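Local coordinates for hypothetical protein PAE2307 (Pyrobaculum aerophilum, PDB 1WVQ) that probably acts as an adenosine-specific kinase, belonging to an ancient conserved family and carrying a stably phosphorylated histidine, at residues A[13-18]-A[114-119]; A[18-23]-A[93-98]; A[37-42]-A[87-92]; A[59-64]-A[73-78]; A[102-105]-A[111-114]. All coordinates share one frame; numbering follows the deposited sequence.

How the interactions relate
Interactions 2, 3, 4 and 5 each set a strand of one five-stranded antiparallel sheet against a helix or helix start, while interaction 1 sets the loop 13-18 against the end of strand 111-116 and the turn after it, on an outermost strand within this chain. Interactions 2 and 3 lie about 8 Å apart, centre to centre, and their strands 20-25 and 87-92 are neighbours; strand 111-116 flanks 20-25. Helices 31-40 and 96-104 pack against the sheet in interactions 2, 3 and 5, and helix 68-81 covers its other face in interaction 4. Along the chain, interactions 2, 3 and 4 all close before interaction 5 opens, and interaction 5 shares Ala114 with interaction 1. Subunit contacts adjoin all five.

Interaction 1: A[13-18]-A[114-119]; sequences VPIPQG and AATANP
With CG1 anti to the carbonyl carbon (chi1 -57°) and CD1 extended beyond it (chi2 -180°), Ile15 stretches its longer branch across to the turn that follows Thr116. Its CD1 methyl comes to 3.2 Å from Asn118 O, a close approach of a methyl to a backbone oxygen, and to 4.0 Å from Ala117 C. The same methyl lies 4.3 Å from Thr116 CG2. The other branch, CG2, sits anti to the backbone N and lies beside the backbone of Ala117, 4.0 Å from Ala117 O. A branched aliphatic residue suits this place because its two arms spread over a short run of chain, and Ala117 has only a methyl beside the contact. That run is an ST turn closing strand 111-116: Thr116 OG1 accepts a nearly straight bond from Asn118 N (3.1 Å, 166°). The hydroxyl is also hydrogen-bonded to Asp139, so the turn is tied to strand 131-139. Asn118 starts its side chain away from residues 13-18, and its ND2 is hydrogen-bonded to the phosphohistidine side chain of the second subunit. Ile15 also packs on Val21 of the neighbouring strand 20-25.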
# COMPACT_ATOMS: atom_id res chain seq x y z
N VAL A 13 21.98 -0.99 22.06
CA VAL A 13 20.63 -1.53 22.17
C VAL A 13 20.62 -2.97 22.65
O VAL A 13 21.11 -3.86 21.96
CB VAL A 13 19.91 -1.45 20.81
CG1 VAL A 13 18.48 -1.98 20.95
CG2 VAL A 13 19.91 -0.02 20.29
N PRO A 14 20.05 -3.22 23.84
CA PRO A 14 19.99 -4.59 24.37
C PRO A 14 18.93 -5.40 23.62
O PRO A 14 17.82 -4.93 23.41
CB PRO A 14 19.57 -4.39 25.83
CG PRO A 14 19.96 -2.98 26.14
CD PRO A 14 19.62 -2.26 24.86
N ILE A 15 19.27 -6.61 23.20
CA ILE A 15 18.30 -7.45 22.51
C ILE A 15 18.38 -8.87 23.06
O ILE A 15 19.24 -9.65 22.66
CB ILE A 15 18.54 -7.48 20.97
CG1 ILE A 15 18.50 -6.06 20.40
CG2 ILE A 15 17.47 -8.33 20.31
CD1 ILE A 15 18.71 -5.99 18.90
N PRO A 16 17.49 -9.21 24.01
CA PRO A 16 17.47 -10.55 24.60
C PRO A 16 17.22 -11.60 23.53
O PRO A 16 16.57 -11.33 22.52
CB PRO A 16 16.32 -10.48 25.60
CG PRO A 16 16.29 -9.04 25.99
CD PRO A 16 16.50 -8.33 24.67
N GLN A 17 17.73 -12.81 23.74
CA GLN A 17 17.54 -13.88 22.76
C GLN A 17 16.05 -14.14 22.61
O GLN A 17 15.32 -14.22 23.60
CB GLN A 17 18.27 -15.15 23.22
CG GLN A 17 18.28 -16.28 22.19
CD GLN A 17 18.86 -15.86 20.85
OE1 GLN A 17 19.96 -15.30 20.77
NE2 GLN A 17 18.12 -16.14 19.77
N GLY A 18 15.61 -14.28 21.36
CA GLY A 18 14.21 -14.54 21.11
C GLY A 18 13.43 -13.27 20.83
O GLY A 18 12.23 -13.32 20.57
N ALA A 114 15.62 0.68 11.93
CA ALA A 114 16.12 -0.68 12.00
C ALA A 114 15.08 -1.69 12.45
O ALA A 114 14.15 -1.37 13.20
CB ALA A 114 17.32 -0.74 12.95
N ALA A 115 15.25 -2.92 11.98
CA ALA A 115 14.42 -4.06 12.34
C ALA A 115 15.49 -5.14 12.41
O ALA A 115 16.02 -5.55 11.38
CB ALA A 115 13.40 -4.36 11.25
N THR A 116 15.81 -5.60 13.61
CA THR A 116 16.88 -6.57 13.73
C THR A 116 16.93 -7.29 15.07
O THR A 116 16.23 -6.93 16.02
CB THR A 116 18.24 -5.85 13.51
OG1 THR A 116 19.30 -6.81 13.38
CG2 THR A 116 18.53 -4.93 14.69
N ALA A 117 17.76 -8.31 15.13
CA ALA A 117 17.95 -9.08 16.34
C ALA A 117 19.45 -9.15 16.62
O ALA A 117 19.90 -9.84 17.53
CB ALA A 117 17.38 -10.49 16.19
N ASN A 118 20.22 -8.40 15.82
CA ASN A 118 21.68 -8.35 15.93
C ASN A 118 22.18 -7.30 16.90
O ASN A 118 21.43 -6.43 17.34
CB ASN A 118 22.32 -7.98 14.59
CG ASN A 118 22.04 -8.97 13.52
OD1 ASN A 118 22.02 -10.17 13.78
ND2 ASN A 118 21.83 -8.49 12.31
N PRO A 119 23.48 -7.37 17.25
CA PRO A 119 24.02 -6.36 18.16
C PRO A 119 23.72 -5.07 17.39
O PRO A 119 23.84 -5.03 16.17
CB PRO A 119 25.51 -6.70 18.17
CG PRO A 119 25.50 -8.18 18.06
CD PRO A 119 24.46 -8.43 16.99

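Interaction 2: A[18-23]-A[93-98]; sequences GTNVII and NAWPIN
Asn20 and Pro96 form the main van der Waals contact, their side chains crossing at about a right angle. The amide of Asn20 lies against CG and CD of the pyrrolidine ring: Asn20 CG and Asn20 ND2 each come to 3.5 Å from Pro96 CD, and Asn20 CB is 3.7 Å from Pro96 CG. The first torsion of Asn20, chi1 -84°, puts CG beside its own backbone N and directs the amide toward the proline. Asn20 OD1 also approaches Trp95 CD1 at a slant, with amide and indole planes 74° apart. Further along the strand the contact is purely apolar, where Ile22 CD1 meets Pro96 CB at 4.3 Å. A compact, rigid proline suits this place, offering a hydrocarbon surface to both residues without a backbone N-H to satisfy.

Polar links frame the packing. One water bridges the segments at their other end, donating to Gly18 O and accepting from Asn93 N. At the start of the helix, Asn98 OD1 receives the N-H of Trp95 (2.9 Å, 171°), which lies above the carbonyl plane, while Asn98 N returns a bond to Trp95 O. This reciprocal pair ties Trp95 to the first turn, and Asn98 ND2 goes on to Thr41 O of the third subunit.

The contact lays the first residues of helix 96-104 against strand 20-25, which runs between strands 87-92 and 111-116; Ile22 continues onto Val99, Leu100 and Ile103 of the same helix.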
# COMPACT_ATOMS: atom_id res chain seq x y z
N GLY A 18 15.61 -14.28 21.36
CA GLY A 18 14.21 -14.54 21.11
C GLY A 18 13.43 -13.27 20.83
O GLY A 18 12.23 -13.32 20.57
N THR A 19 14.09 -12.12 20.89
CA THR A 19 13.39 -10.87 20.62
C THR A 19 13.98 -10.17 19.41
O THR A 19 15.10 -10.47 18.98
CB THR A 19 13.46 -9.88 21.80
OG1 THR A 19 14.78 -9.33 21.90
CG2 THR A 19 13.10 -10.57 23.10
N ASN A 20 13.21 -9.25 18.87
CA ASN A 20 13.64 -8.42 17.76
C ASN A 20 13.25 -7.01 18.17
O ASN A 20 12.28 -6.82 18.91
CB ASN A 20 12.91 -8.77 16.46
CG ASN A 20 13.55 -9.94 15.73
OD1 ASN A 20 13.29 -11.10 16.04
ND2 ASN A 20 14.39 -9.63 14.76
N VAL A 21 14.00 -6.04 17.69
CA VAL A 21 13.70 -4.65 18.00
C VAL A 21 13.45 -3.91 16.69
O VAL A 21 14.06 -4.21 15.66
CB VAL A 21 14.87 -3.97 18.78
CG1 VAL A 21 16.09 -3.78 17.87
CG2 VAL A 21 14.41 -2.64 19.37
N ILE A 22 12.51 -2.97 16.73
CA ILE A 22 12.17 -2.14 15.59
C ILE A 22 12.22 -0.72 16.15
O ILE A 22 11.55 -0.41 17.14
CB ILE A 22 10.75 -2.44 15.05
CG1 ILE A 22 10.69 -3.88 14.53
CG2 ILE A 22 10.39 -1.48 13.92
CD1 ILE A 22 9.28 -4.36 14.20
N ILE A 23 13.04 0.13 15.54
CA ILE A 23 13.19 1.51 15.98
C ILE A 23 12.86 2.42 14.80
O ILE A 23 13.30 2.18 13.68
CB ILE A 23 14.64 1.79 16.45
CG1 ILE A 23 15.05 0.77 17.51
CG2 ILE A 23 14.75 3.21 17.01
CD1 ILE A 23 16.50 0.87 17.92
N ASN A 93 7.59 -13.92 19.78
CA ASN A 93 6.55 -14.75 19.17
C ASN A 93 5.99 -14.17 17.88
O ASN A 93 4.83 -14.38 17.53
CB ASN A 93 5.43 -14.99 20.18
CG ASN A 93 5.97 -15.53 21.48
OD1 ASN A 93 6.71 -16.51 21.50
ND2 ASN A 93 5.62 -14.88 22.59
N ALA A 94 6.86 -13.44 17.19
CA ALA A 94 6.55 -12.81 15.91
C ALA A 94 7.87 -12.24 15.41
O ALA A 94 8.72 -11.84 16.20
CB ALA A 94 5.52 -11.70 16.10
N TRP A 95 8.04 -12.22 14.09
CA TRP A 95 9.25 -11.68 13.47
C TRP A 95 8.89 -10.34 12.84
O TRP A 95 7.72 -10.09 12.52
CB TRP A 95 9.77 -12.62 12.39
CG TRP A 95 10.43 -13.85 12.91
CD1 TRP A 95 11.66 -13.93 13.49
CD2 TRP A 95 9.91 -15.18 12.89
NE1 TRP A 95 11.94 -15.23 13.84
CE2 TRP A 95 10.88 -16.02 13.48
CE3 TRP A 95 8.71 -15.75 12.43
CZ2 TRP A 95 10.70 -17.40 13.62
CZ3 TRP A 95 8.53 -17.12 12.57
CH2 TRP A 95 9.52 -17.94 13.16
N PRO A 96 9.88 -9.47 12.64
CA PRO A 96 9.58 -8.17 12.02
C PRO A 96 8.83 -8.28 10.69
O PRO A 96 7.94 -7.49 10.43
CB PRO A 96 10.96 -7.54 11.88
CG PRO A 96 11.66 -8.03 13.11
CD PRO A 96 11.27 -9.50 13.15
N ILE A 97 9.18 -9.26 9.86
CA ILE A 97 8.47 -9.37 8.58
C ILE A 97 6.98 -9.63 8.75
O ILE A 97 6.20 -9.38 7.84
CB ILE A 97 9.07 -10.48 7.64
CG1 ILE A 97 9.06 -11.85 8.33
CG2 ILE A 97 10.46 -10.06 7.18
CD1 ILE A 97 9.43 -13.00 7.38
N ASN A 98 6.57 -10.10 9.93
CA ASN A 98 5.15 -10.36 10.17
C ASN A 98 4.38 -9.07 10.46
O ASN A 98 3.16 -9.05 10.34
CB ASN A 98 4.94 -11.28 11.38
CG ASN A 98 5.59 -12.64 11.23
OD1 ASN A 98 6.13 -13.21 12.18
ND2 ASN A 98 5.57 -13.16 10.01
O HOH W 1 10.15 -15.06 20.26

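Interaction 3: A[37-42]-A[87-92]; sequences EALVTS and FVIYIR
Glu37 O, near the end of helix 31-40, is gripped twice by Thr41: by its backbone N at 3.1 Å and by its hydroxyl OG1 at 2.7 Å. The two donors come from opposite faces of the carbonyl plane. One residue along, Ser42 OG donates to Ala38 O at 2.6 Å with a C=O...donor angle of 165°. Small hydroxyl residues suit this end of the helix because they can fold back onto carbonyls of the last turn.

Leu39 makes the contact with strand 87-92. With CG anti to the carbonyl carbon (chi1 -64°), its forked end is held out toward the sheet and shared between two strand residues. CD1 meets the CG2 methyl of Ile89 tip to tip at 3.8 Å, and CD2 lies 4.2 Å from Ile91 CG2. Since Ile89 and Ile91 are alternate residues, both project to the same face of the strand, and the two leucine methyls reach one each. Branched aliphatic residues fill the buried join, with Phe48 and Val99 packing beside Leu39. The opposite face of the strand carries Val88 and Tyr90 against helix 68-81. This is the layered packing of an alpha/beta fold, a central sheet lined on both faces by helices.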
# COMPACT_ATOMS: atom_id res chain seq x y z
N GLU A 37 -2.07 -1.24 17.85
CA GLU A 37 -3.05 -1.92 17.00
C GLU A 37 -2.41 -2.67 15.85
O GLU A 37 -2.80 -3.79 15.54
CB GLU A 37 -4.07 -0.91 16.49
CG GLU A 37 -5.01 -0.42 17.59
CD GLU A 37 -6.11 0.48 17.08
OE1 GLU A 37 -6.63 0.21 15.98
OE2 GLU A 37 -6.46 1.45 17.78
N ALA A 38 -1.41 -2.06 15.23
CA ALA A 38 -0.72 -2.69 14.11
C ALA A 38 -0.11 -4.02 14.56
O ALA A 38 -0.13 -5.01 13.83
CB ALA A 38 0.37 -1.76 13.58
N LEU A 39 0.43 -4.04 15.77
CA LEU A 39 1.05 -5.24 16.30
C LEU A 39 0.05 -6.33 16.70
O LEU A 39 0.14 -7.46 16.22
CB LEU A 39 1.95 -4.89 17.49
CG LEU A 39 3.14 -3.98 17.15
CD1 LEU A 39 3.76 -3.45 18.43
CD2 LEU A 39 4.17 -4.74 16.34
N VAL A 40 -0.91 -5.98 17.55
CA VAL A 40 -1.89 -6.98 18.01
C VAL A 40 -2.77 -7.58 16.93
O VAL A 40 -3.23 -8.71 17.07
CB VAL A 40 -2.81 -6.41 19.14
CG1 VAL A 40 -1.97 -5.87 20.27
CG2 VAL A 40 -3.74 -5.33 18.59
N THR A 41 -3.00 -6.84 15.84
CA THR A 41 -3.85 -7.34 14.76
C THR A 41 -3.06 -8.06 13.67
O THR A 41 -3.63 -8.56 12.71
CB THR A 41 -4.67 -6.20 14.11
OG1 THR A 41 -3.79 -5.23 13.54
CG2 THR A 41 -5.56 -5.53 15.14
N SER A 42 -1.74 -8.11 13.83
CA SER A 42 -0.89 -8.77 12.85
C SER A 42 -0.64 -10.24 13.13
O SER A 42 -0.64 -11.05 12.20
CB SER A 42 0.48 -8.07 12.75
OG SER A 42 0.39 -6.86 12.03
N PHE A 87 10.28 6.05 18.17
CA PHE A 87 9.51 4.99 18.79
C PHE A 87 10.35 3.71 18.79
O PHE A 87 11.22 3.53 17.94
CB PHE A 87 8.15 4.75 18.09
CG PHE A 87 8.25 4.21 16.68
CD1 PHE A 87 8.42 2.84 16.43
CD2 PHE A 87 8.13 5.07 15.59
CE1 PHE A 87 8.46 2.35 15.12
CE2 PHE A 87 8.16 4.59 14.28
CZ PHE A 87 8.33 3.22 14.05
N VAL A 88 10.11 2.85 19.78
CA VAL A 88 10.83 1.59 19.92
C VAL A 88 9.84 0.47 20.15
O VAL A 88 8.91 0.61 20.94
CB VAL A 88 11.81 1.63 21.13
CG1 VAL A 88 12.49 0.27 21.29
CG2 VAL A 88 12.85 2.72 20.94
N ILE A 89 10.05 -0.65 19.46
CA ILE A 89 9.18 -1.81 19.59
C ILE A 89 10.04 -3.05 19.82
O ILE A 89 11.02 -3.26 19.12
CB ILE A 89 8.36 -2.07 18.30
CG1 ILE A 89 7.42 -0.90 18.02
CG2 ILE A 89 7.57 -3.37 18.44
CD1 ILE A 89 6.79 -0.96 16.64
N TYR A 90 9.69 -3.83 20.83
CA TYR A 90 10.37 -5.09 21.10
C TYR A 90 9.29 -6.16 20.95
O TYR A 90 8.19 -6.02 21.51
CB TYR A 90 10.96 -5.15 22.52
CG TYR A 90 12.33 -4.53 22.67
CD1 TYR A 90 12.48 -3.18 22.98
CD2 TYR A 90 13.49 -5.30 22.53
CE1 TYR A 90 13.75 -2.61 23.17
CE2 TYR A 90 14.76 -4.74 22.71
CZ TYR A 90 14.88 -3.40 23.04
OH TYR A 90 16.12 -2.85 23.27
N ILE A 91 9.59 -7.20 20.18
CA ILE A 91 8.63 -8.27 19.95
C ILE A 91 9.17 -9.68 20.15
O ILE A 91 10.34 -9.96 19.88
CB ILE A 91 8.04 -8.24 18.52
CG1 ILE A 91 9.18 -8.12 17.49
CG2 ILE A 91 7.03 -7.12 18.38
CD1 ILE A 91 8.72 -8.33 16.06
N ARG A 92 8.29 -10.54 20.63
CA ARG A 92 8.55 -11.96 20.85
C ARG A 92 7.36 -12.68 20.21
O ARG A 92 6.27 -12.12 20.11
CB ARG A 92 8.58 -12.32 22.34
CG ARG A 92 9.86 -11.98 23.09
CD ARG A 92 9.72 -12.45 24.54
NE ARG A 92 10.84 -12.05 25.39
CZ ARG A 92 12.04 -12.61 25.39
NH1 ARG A 92 12.31 -13.63 24.58
NH2 ARG A 92 12.98 -12.15 26.21

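Interaction 4: A[59-64]-A[73-78]; sequences RLVRHE and LAIDLC
Strand 60-64 and helix 73-78 run nearly antiparallel, 161° between their directions, with the short axes 9.2 Å apart at closest approach. They follow one another in the chain as a beta-alpha unit: an outermost strand of this chain's five-stranded sheet turns back into a helix that lies over the sheet face. Val61 and His63, alternate strand residues, both point to the helix. Val61 CG1 touches Cys78 CB at 3.8 Å and stands 4.3 Å from Ile75 CG2, so a short branched side chain touches two helix residues about one turn apart. Cys78, small and only weakly polar, suits the buried place against Ala51 and Cys53.

His63 takes the cramped torsion in which CG stands between the backbone N and the carbonyl carbon (chi1 59°). This places the ring beside Ile75, and chi2 (104°) turns its face to the methyl. The ring is tied at both nitrogens: ND1 is hydrogen-bonded to Arg71, and NE2 bonds to Glu147 O of the fifth subunit, so its tilt is held. Strand 60-65 meets that subunit too, pairing in parallel with one of its strands. Ile75 brings its terminal CD1 methyl over the imidazole in a CH-pi contact, 3.6 Å from the centroid of the His63 ring and nearly along its normal.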
# COMPACT_ATOMS: atom_id res chain seq x y z
N ARG A 59 5.74 15.82 26.92
CA ARG A 59 6.98 15.16 26.52
C ARG A 59 7.23 13.86 27.27
O ARG A 59 8.32 13.61 27.78
CB ARG A 59 8.17 16.10 26.75
CG ARG A 59 8.17 17.30 25.82
CD ARG A 59 9.02 18.43 26.38
NE ARG A 59 10.42 18.07 26.56
CZ ARG A 59 11.34 18.89 27.05
NH1 ARG A 59 10.99 20.12 27.41
NH2 ARG A 59 12.60 18.51 27.17
N LEU A 60 6.21 13.01 27.32
CA LEU A 60 6.34 11.75 28.03
C LEU A 60 6.55 10.57 27.10
O LEU A 60 6.10 10.57 25.95
CB LEU A 60 5.09 11.49 28.87
CG LEU A 60 4.77 12.53 29.94
CD1 LEU A 60 3.36 12.31 30.44
CD2 LEU A 60 5.79 12.44 31.07
N VAL A 61 7.26 9.57 27.60
CA VAL A 61 7.47 8.35 26.84
C VAL A 61 6.14 7.62 27.01
O VAL A 61 5.82 7.15 28.10
CB VAL A 61 8.61 7.50 27.43
CG1 VAL A 61 8.70 6.18 26.67
CG2 VAL A 61 9.92 8.25 27.34
N ARG A 62 5.37 7.57 25.94
CA ARG A 62 4.06 6.92 25.94
C ARG A 62 4.28 5.45 25.63
O ARG A 62 5.13 5.10 24.82
CB ARG A 62 3.17 7.57 24.89
CG ARG A 62 3.06 9.08 25.02
CD ARG A 62 2.28 9.48 26.26
NE ARG A 62 2.16 10.93 26.39
CZ ARG A 62 1.30 11.55 27.18
NH1 ARG A 62 0.46 10.84 27.93
NH2 ARG A 62 1.27 12.87 27.23
N HIS A 63 3.51 4.57 26.28
CA HIS A 63 3.71 3.15 26.04
C HIS A 63 2.48 2.26 26.19
O HIS A 63 1.51 2.63 26.83
CB HIS A 63 4.80 2.64 26.99
CG HIS A 63 4.49 2.84 28.44
ND1 HIS A 63 4.07 1.82 29.26
CD2 HIS A 63 4.56 3.95 29.22
CE1 HIS A 63 3.90 2.29 30.49
NE2 HIS A 63 4.19 3.57 30.49
N GLU A 64 2.57 1.10 25.55
CA GLU A 64 1.53 0.06 25.58
C GLU A 64 2.29 -1.26 25.49
O GLU A 64 3.38 -1.31 24.91
CB GLU A 64 0.59 0.17 24.38
CG GLU A 64 -0.29 1.42 24.33
CD GLU A 64 -1.30 1.51 25.46
OE1 GLU A 64 -1.61 0.46 26.07
OE2 GLU A 64 -1.80 2.62 25.73
N LEU A 73 11.84 -2.73 28.28
CA LEU A 73 12.96 -2.66 27.35
C LEU A 73 12.70 -1.51 26.39
O LEU A 73 13.59 -0.73 26.09
CB LEU A 73 13.08 -3.98 26.57
CG LEU A 73 13.88 -5.07 27.29
CD1 LEU A 73 13.66 -6.41 26.62
CD2 LEU A 73 15.36 -4.71 27.29
N ALA A 74 11.46 -1.39 25.92
CA ALA A 74 11.10 -0.31 25.00
C ALA A 74 11.21 1.06 25.67
O ALA A 74 11.76 2.00 25.09
CB ALA A 74 9.69 -0.53 24.47
N ILE A 75 10.67 1.18 26.88
CA ILE A 75 10.72 2.44 27.61
C ILE A 75 12.17 2.84 27.89
O ILE A 75 12.55 4.00 27.67
CB ILE A 75 9.99 2.33 28.96
CG1 ILE A 75 8.49 2.14 28.73
CG2 ILE A 75 10.24 3.59 29.78
CD1 ILE A 75 7.70 1.89 30.01
N ASP A 76 12.97 1.90 28.37
CA ASP A 76 14.35 2.21 28.68
C ASP A 76 15.14 2.69 27.47
O ASP A 76 15.93 3.62 27.57
CB ASP A 76 15.05 1.01 29.33
CG ASP A 76 14.51 0.71 30.72
OD1 ASP A 76 13.89 1.62 31.32
OD2 ASP A 76 14.71 -0.42 31.22
N LEU A 77 14.92 2.07 26.31
CA LEU A 77 15.65 2.50 25.13
C LEU A 77 15.22 3.91 24.71
O LEU A 77 16.05 4.70 24.26
CB LEU A 77 15.45 1.52 23.97
CG LEU A 77 16.36 1.79 22.75
CD1 LEU A 77 17.82 1.75 23.18
CD2 LEU A 77 16.10 0.76 21.66
N CYS A 78 13.93 4.21 24.86
CA CYS A 78 13.44 5.54 24.52
C CYS A 78 14.09 6.59 25.42
O CYS A 78 14.46 7.67 24.97
CB CYS A 78 11.92 5.62 24.67
SG CYS A 78 11.00 5.05 23.21

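Interaction 5: A[102-105]-A[111-114]; sequences AIKN and RIFA. With PO4 (phosphate ion), chain D.
Ile112 packs on the end of helix 96-104 from strand 111-116, outermost in this chain's sheet, whose neighbouring Arg111 binds a phosphate ion where three subunits meet. Ile112 CD1 touches two helix residues, 3.8 Å from Lys104 CG and 4.0 Å from Ile103 CG2; both side chains cross it at about a right angle. Long, flexible Lys104 suits its place: its aliphatic base packs on Ile112, while its extended chain carries NZ to Asn101 and to Lys104 O and Val109 O of the second subunit.

On the strand, Arg111 reaches the ion by bending at chi3 (75°). Its NE donates to PO4 O4 at 2.8 Å and its NH2 to PO4 O2 at 2.9 Å, both nearly straight (169° and 163°), so the phosphorus lies in the guanidinium plane at its edge. Phe113 CE1 lies over one face of that plane, 3.4 Å above it, and NH1 goes to Gln25. A classic beta bulge, with Phe113 and Ala114 both opposite Ile23, puts an extra residue in the strand just beyond. Arg111 residues of the second and fifth subunits bind the same phosphate, which probably came from the crystallisation liquor. Three converging guanidinium groups would probably make a strongly positive site, whose charge the anion would partly offset.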
# COMPACT_ATOMS: atom_id res chain seq x y z
N ALA A 102 2.55 -3.27 8.11
CA ALA A 102 1.47 -2.61 8.83
C ALA A 102 2.07 -1.36 9.49
O ALA A 102 1.47 -0.29 9.49
CB ALA A 102 0.89 -3.54 9.88
N ILE A 103 3.27 -1.49 10.04
CA ILE A 103 3.91 -0.36 10.68
C ILE A 103 4.21 0.76 9.67
O ILE A 103 3.98 1.93 9.96
CB ILE A 103 5.20 -0.80 11.38
CG1 ILE A 103 4.84 -1.70 12.56
CG2 ILE A 103 5.99 0.42 11.86
CD1 ILE A 103 6.04 -2.38 13.19
N LYS A 104 4.71 0.39 8.49
CA LYS A 104 5.03 1.37 7.46
C LYS A 104 3.81 2.19 7.05
O LYS A 104 3.92 3.37 6.73
CB LYS A 104 5.57 0.68 6.20
CG LYS A 104 6.87 -0.09 6.36
CD LYS A 104 7.16 -0.85 5.07
CE LYS A 104 8.33 -1.80 5.24
NZ LYS A 104 8.51 -2.68 4.03
N ASN A 105 2.65 1.54 7.07
CA ASN A 105 1.38 2.15 6.67
C ASN A 105 0.64 2.93 7.73
O ASN A 105 -0.44 3.46 7.46
CB ASN A 105 0.46 1.07 6.10
CG ASN A 105 1.03 0.42 4.85
OD1 ASN A 105 0.60 -0.67 4.46
ND2 ASN A 105 1.99 1.08 4.22
N ARG A 111 9.57 7.05 9.41
CA ARG A 111 10.87 6.39 9.25
C ARG A 111 10.99 5.13 10.10
O ARG A 111 10.41 5.05 11.17
CB ARG A 111 12.01 7.33 9.66
CG ARG A 111 11.84 8.78 9.23
CD ARG A 111 12.94 9.66 9.82
NE ARG A 111 14.22 9.46 9.15
CZ ARG A 111 15.35 10.04 9.54
NH1 ARG A 111 15.35 10.85 10.59
NH2 ARG A 111 16.47 9.82 8.87
N ILE A 112 11.75 4.17 9.61
CA ILE A 112 12.04 2.95 10.36
C ILE A 112 13.56 2.82 10.23
O ILE A 112 14.06 2.53 9.15
CB ILE A 112 11.35 1.70 9.77
CG1 ILE A 112 9.83 1.85 9.90
CG2 ILE A 112 11.83 0.45 10.51
CD1 ILE A 112 9.04 0.66 9.36
N PHE A 113 14.27 3.07 11.32
CA PHE A 113 15.73 3.03 11.34
C PHE A 113 16.32 1.63 11.33
O PHE A 113 17.41 1.41 10.79
CB PHE A 113 16.27 3.77 12.57
CG PHE A 113 15.88 5.23 12.62
CD1 PHE A 113 16.36 6.13 11.68
CD2 PHE A 113 15.04 5.70 13.63
CE1 PHE A 113 16.02 7.48 11.73
CE2 PHE A 113 14.70 7.06 13.69
CZ PHE A 113 15.19 7.94 12.74
N ALA A 114 15.62 0.68 11.93
CA ALA A 114 16.12 -0.68 12.00
C ALA A 114 15.08 -1.69 12.45
O ALA A 114 14.15 -1.37 13.20
CB ALA A 114 17.32 -0.74 12.95
P PO4 D . 15.29 7.06 6.42
O1 PO4 D . 15.03 5.74 7.07
O2 PO4 D . 16.56 7.63 6.95
O3 PO4 D . 15.41 6.87 4.95
O4 PO4 D . 14.17 7.99 6.71